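Local coordinates for protein MIP07328p (Drosophila melanogaster, PDB 6FKK) that probably acts as a repulsive axon guidance cue that binds semaphorin receptors, here as its extracellular sema and PSI domains, at residues L475-C487 and D492-N506. Numbering follows the deposited sequence.
Sequences LHHCSHIVDCLGC and DPICAWDLQTHECKN
W497 lies with one ring face beneath C484, whose CB sits 3.6 Å from the centroid of the six-membered ring while its SG rides over the five-membered ring, 3.5 Å from that centroid. CG of W497 stands anti to the backbone N (chi1 179°), a torsion that carries the indole from strand 495-498 toward the start of helix 484-489; E503 N lies over the rim of the opposite face. C487 CB meets the benzo side obliquely, 3.8 Å from W497 CE3. With an alanine in place of W497, the start of the helix would probably lose the surface it rests on, and C484, itself disulfide-bonded to C534, the ring under its CB and SG. Such a small, cystine-rich unit, a short helix bound to a little antiparallel sheet, is the PSI domain (plexin repeat) that follows the semaphorin beta-propeller. Two disulfides cross between 475-487 and 492-506: C487 SG to C504 SG ties the helix to strand 503-506, and C478 SG to C495 SG ties the incoming loop to strand 495-498. I481 CG2 packs 3.6 Å from C504 SG. Nearer the propeller, H476 ND1 donates to D492 OD2 at 2.8 Å, nearly straight (170°) and in the ring plane, on the syn side of the carboxylate. I494 N binds D492 OD1 in an Asx turn, so both carboxylate oxygens are held; I494 CG2 lies over a face of the H476 ring, whose NE2 bonds H392 of the propeller.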
loop_
_atom_site.group_PDB
_atom_site.type_symbol
_atom_site.label_atom_id
_atom_site.label_comp_id
_atom_site.label_asym_id
_atom_site.label_seq_id
_atom_site.Cartn_x
_atom_site.Cartn_y
_atom_site.Cartn_z
ATOM N N LEU A 475 -18.398 -3.584 6.880
ATOM C CA LEU A 475 -17.907 -3.253 5.545
ATOM C C LEU A 475 -18.976 -2.552 4.715
ATOM O O LEU A 475 -18.653 -1.692 3.888
ATOM C CB LEU A 475 -17.426 -4.520 4.836
ATOM C CG LEU A 475 -16.720 -4.355 3.490
ATOM C CD1 LEU A 475 -15.319 -3.792 3.681
ATOM C CD2 LEU A 475 -16.678 -5.679 2.747
ATOM N N HIS A 476 -20.242 -2.904 4.920
ATOM C CA HIS A 476 -21.354 -2.272 4.225
ATOM C C HIS A 476 -22.516 -2.140 5.196
ATOM O O HIS A 476 -22.873 -3.109 5.874
ATOM C CB HIS A 476 -21.772 -3.078 2.992
ATOM C CG HIS A 476 -20.707 -3.177 1.944
ATOM N ND1 HIS A 476 -20.448 -2.161 1.049
ATOM C CD2 HIS A 476 -19.839 -4.171 1.645
ATOM C CE1 HIS A 476 -19.466 -2.525 0.244
ATOM N NE2 HIS A 476 -19.079 -3.741 0.585
ATOM N N HIS A 477 -23.101 -0.943 5.260
ATOM C CA HIS A 477 -24.119 -0.624 6.252
ATOM C C HIS A 477 -25.535 -0.907 5.765
ATOM O O HIS A 477 -26.467 -0.191 6.156
ATOM C CB HIS A 477 -23.996 0.841 6.676
ATOM C CG HIS A 477 -22.599 1.259 7.016
ATOM N ND1 HIS A 477 -22.048 1.071 8.265
ATOM C CD2 HIS A 477 -21.646 1.867 6.272
ATOM C CE1 HIS A 477 -20.813 1.539 8.274
ATOM N NE2 HIS A 477 -20.544 2.028 7.077
ATOM N N CYS A 478 -25.730 -1.923 4.922
ATOM C CA CYS A 478 -27.077 -2.219 4.440
ATOM C C CYS A 478 -27.985 -2.636 5.591
ATOM O O CYS A 478 -29.096 -2.116 5.741
ATOM C CB CYS A 478 -27.046 -3.315 3.372
ATOM S SG CYS A 478 -25.836 -3.133 2.034
ATOM N N SER A 479 -27.523 -3.574 6.420
ATOM C CA SER A 479 -28.345 -4.085 7.511
ATOM C C SER A 479 -28.461 -3.112 8.674
ATOM O O SER A 479 -29.204 -3.393 9.620
ATOM C CB SER A 479 -27.782 -5.416 8.010
ATOM O OG SER A 479 -26.454 -5.262 8.477
ATOM N N HIS A 480 -27.755 -1.983 8.633
ATOM C CA HIS A 480 -27.801 -1.010 9.713
ATOM C C HIS A 480 -28.687 0.189 9.405
ATOM O O HIS A 480 -28.903 1.022 10.292
ATOM C CB HIS A 480 -26.386 -0.526 10.052
ATOM C CG HIS A 480 -25.526 -1.573 10.689
ATOM N ND1 HIS A 480 -25.104 -2.701 10.019
ATOM C CD2 HIS A 480 -25.011 -1.664 11.937
ATOM C CE1 HIS A 480 -24.365 -3.441 10.827
ATOM N NE2 HIS A 480 -24.293 -2.834 11.997
ATOM N N ILE A 481 -29.202 0.303 8.184
ATOM C CA ILE A 481 -30.122 1.371 7.813
ATOM C C ILE A 481 -31.514 0.770 7.675
ATOM O O ILE A 481 -31.684 -0.291 7.061
ATOM C CB ILE A 481 -29.682 2.081 6.519
ATOM C CG1 ILE A 481 -30.705 3.144 6.111
ATOM C CG2 ILE A 481 -29.455 1.084 5.395
ATOM C CD1 ILE A 481 -30.881 4.242 7.137
ATOM N N VAL A 482 -32.502 1.431 8.270
ATOM C CA VAL A 482 -33.881 0.969 8.211
ATOM C C VAL A 482 -34.755 1.850 7.329
ATOM O O VAL A 482 -35.809 1.382 6.870
ATOM C CB VAL A 482 -34.491 0.859 9.624
ATOM C CG1 VAL A 482 -33.821 -0.261 10.403
ATOM C CG2 VAL A 482 -34.352 2.181 10.360
ATOM N N ASP A 483 -34.360 3.093 7.074
ATOM C CA ASP A 483 -35.147 3.994 6.246
ATOM C C ASP A 483 -34.862 3.753 4.769
ATOM O O ASP A 483 -33.723 3.480 4.375
ATOM C CB ASP A 483 -34.845 5.448 6.611
ATOM C CG ASP A 483 -35.689 6.441 5.826
ATOM O OD1 ASP A 483 -36.692 6.028 5.206
ATOM O OD2 ASP A 483 -35.340 7.640 5.829
ATOM N N CYS A 484 -35.914 3.857 3.952
ATOM C CA CYS A 484 -35.763 3.715 2.507
ATOM C C CYS A 484 -34.965 4.868 1.918
ATOM O O CYS A 484 -34.135 4.665 1.024
ATOM C CB CYS A 484 -37.142 3.630 1.856
ATOM S SG CYS A 484 -37.216 3.762 0.049
ATOM N N LEU A 485 -35.210 6.088 2.403
ATOM C CA LEU A 485 -34.474 7.248 1.915
ATOM C C LEU A 485 -32.980 7.096 2.170
ATOM O O LEU A 485 -32.158 7.480 1.330
ATOM C CB LEU A 485 -35.010 8.517 2.575
ATOM C CG LEU A 485 -36.517 8.749 2.438
ATOM C CD1 LEU A 485 -36.969 9.925 3.293
ATOM C CD2 LEU A 485 -36.886 8.968 0.981
ATOM N N GLY A 486 -32.610 6.531 3.320
ATOM C CA GLY A 486 -31.204 6.314 3.611
ATOM C C GLY A 486 -30.585 5.209 2.780
ATOM O O GLY A 486 -29.394 5.264 2.460
ATOM N N CYS A 487 -31.377 4.196 2.418
ATOM C CA CYS A 487 -30.859 3.099 1.606
ATOM C C CYS A 487 -30.517 3.572 0.196
ATOM O O CYS A 487 -29.550 3.094 -0.409
ATOM C CB CYS A 487 -31.880 1.961 1.567
ATOM S SG CYS A 487 -31.327 0.408 0.810
ATOM N N ASP A 492 -24.492 3.042 -1.993
ATOM C CA ASP A 492 -23.608 1.884 -1.986
ATOM C C ASP A 492 -24.087 0.896 -3.042
ATOM O O ASP A 492 -25.257 0.498 -3.020
ATOM C CB ASP A 492 -23.596 1.223 -0.602
ATOM C CG ASP A 492 -22.452 0.226 -0.423
ATOM O OD1 ASP A 492 -22.206 -0.591 -1.335
ATOM O OD2 ASP A 492 -21.801 0.258 0.645
ATOM N N PRO A 493 -23.230 0.490 -3.985
ATOM C CA PRO A 493 -23.682 -0.434 -5.041
ATOM C C PRO A 493 -24.156 -1.778 -4.518
ATOM O O PRO A 493 -24.791 -2.525 -5.273
ATOM C CB PRO A 493 -22.435 -0.593 -5.925
ATOM C CG PRO A 493 -21.290 -0.243 -5.031
ATOM C CD PRO A 493 -21.804 0.831 -4.120
ATOM N N ILE A 494 -23.887 -2.101 -3.255
ATOM C CA ILE A 494 -24.258 -3.397 -2.705
ATOM C C ILE A 494 -25.572 -3.361 -1.926
ATOM O O ILE A 494 -26.160 -4.427 -1.686
ATOM C CB ILE A 494 -23.119 -3.947 -1.822
ATOM C CG1 ILE A 494 -23.045 -5.469 -1.920
ATOM C CG2 ILE A 494 -23.296 -3.512 -0.378
ATOM C CD1 ILE A 494 -21.765 -6.034 -1.354
ATOM N N CYS A 495 -26.050 -2.182 -1.533
ATOM C CA CYS A 495 -27.314 -2.052 -0.819
ATOM C C CYS A 495 -28.417 -1.669 -1.798
ATOM O O CYS A 495 -28.256 -0.733 -2.588
ATOM C CB CYS A 495 -27.231 -1.006 0.298
ATOM S SG CYS A 495 -25.869 -1.174 1.492
ATOM N N ALA A 496 -29.531 -2.395 -1.743
ATOM C CA ALA A 496 -30.715 -2.079 -2.526
ATOM C C ALA A 496 -31.934 -2.186 -1.623
ATOM O O ALA A 496 -31.923 -2.902 -0.619
ATOM C CB ALA A 496 -30.858 -3.005 -3.742
ATOM N N TRP A 497 -32.991 -1.464 -1.985
ATOM C CA TRP A 497 -34.197 -1.379 -1.168
ATOM C C TRP A 497 -35.283 -2.278 -1.745
ATOM O O TRP A 497 -35.701 -2.093 -2.893
ATOM C CB TRP A 497 -34.698 0.060 -1.077
ATOM C CG TRP A 497 -35.948 0.186 -0.271
ATOM C CD1 TRP A 497 -37.218 0.340 -0.742
ATOM C CD2 TRP A 497 -36.049 0.151 1.156
ATOM N NE1 TRP A 497 -38.106 0.412 0.304
ATOM C CE2 TRP A 497 -37.413 0.295 1.481
ATOM C CE3 TRP A 497 -35.120 0.014 2.192
ATOM C CZ2 TRP A 497 -37.868 0.313 2.797
ATOM C CZ3 TRP A 497 -35.573 0.028 3.495
ATOM C CH2 TRP A 497 -36.935 0.176 3.787
ATOM N N ASP A 498 -35.742 -3.235 -0.944
ATOM C CA ASP A 498 -36.844 -4.103 -1.339
ATOM C C ASP A 498 -38.169 -3.419 -1.026
ATOM O O ASP A 498 -38.393 -2.965 0.100
ATOM C CB ASP A 498 -36.750 -5.447 -0.611
ATOM C CG ASP A 498 -37.739 -6.475 -1.141
ATOM O OD1 ASP A 498 -38.467 -6.166 -2.107
ATOM O OD2 ASP A 498 -37.784 -7.600 -0.596
ATOM N N LEU A 499 -39.043 -3.334 -2.028
ATOM C CA LEU A 499 -40.360 -2.753 -1.797
ATOM C C LEU A 499 -41.324 -3.761 -1.191
ATOM O O LEU A 499 -42.263 -3.368 -0.491
ATOM C CB LEU A 499 -40.928 -2.195 -3.102
ATOM C CG LEU A 499 -40.229 -0.946 -3.636
ATOM C CD1 LEU A 499 -40.891 -0.459 -4.917
ATOM C CD2 LEU A 499 -40.235 0.139 -2.576
ATOM N N GLN A 500 -41.109 -5.053 -1.447
ATOM C CA GLN A 500 -41.953 -6.080 -0.847
ATOM C C GLN A 500 -41.794 -6.102 0.666
ATOM O O GLN A 500 -42.782 -6.137 1.406
ATOM C CB GLN A 500 -41.623 -7.450 -1.438
ATOM C CG GLN A 500 -42.150 -7.675 -2.840
ATOM C CD GLN A 500 -42.003 -9.115 -3.279
ATOM O OE1 GLN A 500 -41.245 -9.884 -2.686
ATOM N NE2 GLN A 500 -42.736 -9.493 -4.316
ATOM N N THR A 501 -40.554 -6.096 1.145
ATOM C CA THR A 501 -40.254 -6.037 2.569
ATOM C C THR A 501 -39.417 -4.794 2.821
ATOM O O THR A 501 -38.316 -4.666 2.276
ATOM C CB THR A 501 -39.506 -7.285 3.040
ATOM O OG1 THR A 501 -38.166 -7.261 2.534
ATOM C CG2 THR A 501 -40.202 -8.540 2.542
ATOM N N HIS A 502 -39.936 -3.880 3.638
ATOM C CA HIS A 502 -39.245 -2.622 3.919
ATOM C C HIS A 502 -37.950 -2.926 4.667
ATOM O O HIS A 502 -37.856 -2.838 5.893
ATOM C CB HIS A 502 -40.148 -1.676 4.695
ATOM C CG HIS A 502 -41.281 -1.134 3.879
ATOM N ND1 HIS A 502 -41.202 0.063 3.203
ATOM C CD2 HIS A 502 -42.511 -1.637 3.615
ATOM C CE1 HIS A 502 -42.339 0.281 2.565
ATOM N NE2 HIS A 502 -43.149 -0.735 2.799
ATOM N N GLU A 503 -36.926 -3.287 3.896
ATOM C CA GLU A 503 -35.639 -3.697 4.444
ATOM C C GLU A 503 -34.563 -3.436 3.400
ATOM O O GLU A 503 -34.676 -3.909 2.265
ATOM C CB GLU A 503 -35.665 -5.177 4.841
ATOM C CG GLU A 503 -34.347 -5.719 5.370
ATOM C CD GLU A 503 -34.383 -7.219 5.601
ATOM O OE1 GLU A 503 -35.324 -7.880 5.110
ATOM O OE2 GLU A 503 -33.469 -7.739 6.275
ATOM N N CYS A 504 -33.533 -2.680 3.777
ATOM C CA CYS A 504 -32.394 -2.425 2.902
ATOM C C CYS A 504 -31.516 -3.672 2.885
ATOM O O CYS A 504 -30.925 -4.037 3.906
ATOM C CB CYS A 504 -31.621 -1.200 3.386
ATOM S SG CYS A 504 -30.319 -0.562 2.286
ATOM N N LYS A 505 -31.430 -4.333 1.732
ATOM C CA LYS A 505 -30.809 -5.646 1.629
ATOM C C LYS A 505 -29.436 -5.567 0.972
ATOM O O LYS A 505 -29.169 -4.696 0.140
ATOM C CB LYS A 505 -31.697 -6.615 0.840
ATOM C CG LYS A 505 -32.953 -7.042 1.581
ATOM C CD LYS A 505 -33.767 -8.039 0.773
ATOM C CE LYS A 505 -34.993 -8.501 1.547
ATOM N NZ LYS A 505 -35.824 -9.449 0.753
ATOM N N ASN A 506 -28.573 -6.502 1.359
ATOM C CA ASN A 506 -27.240 -6.639 0.789
ATOM C C ASN A 506 -27.312 -7.595 -0.396
ATOM O O ASN A 506 -27.754 -8.740 -0.249
ATOM C CB ASN A 506 -26.264 -7.148 1.851
ATOM C CG ASN A 506 -24.830 -7.209 1.359
ATOM O OD1 ASN A 506 -24.534 -7.813 0.329
ATOM N ND2 ASN A 506 -23.926 -6.584 2.106
#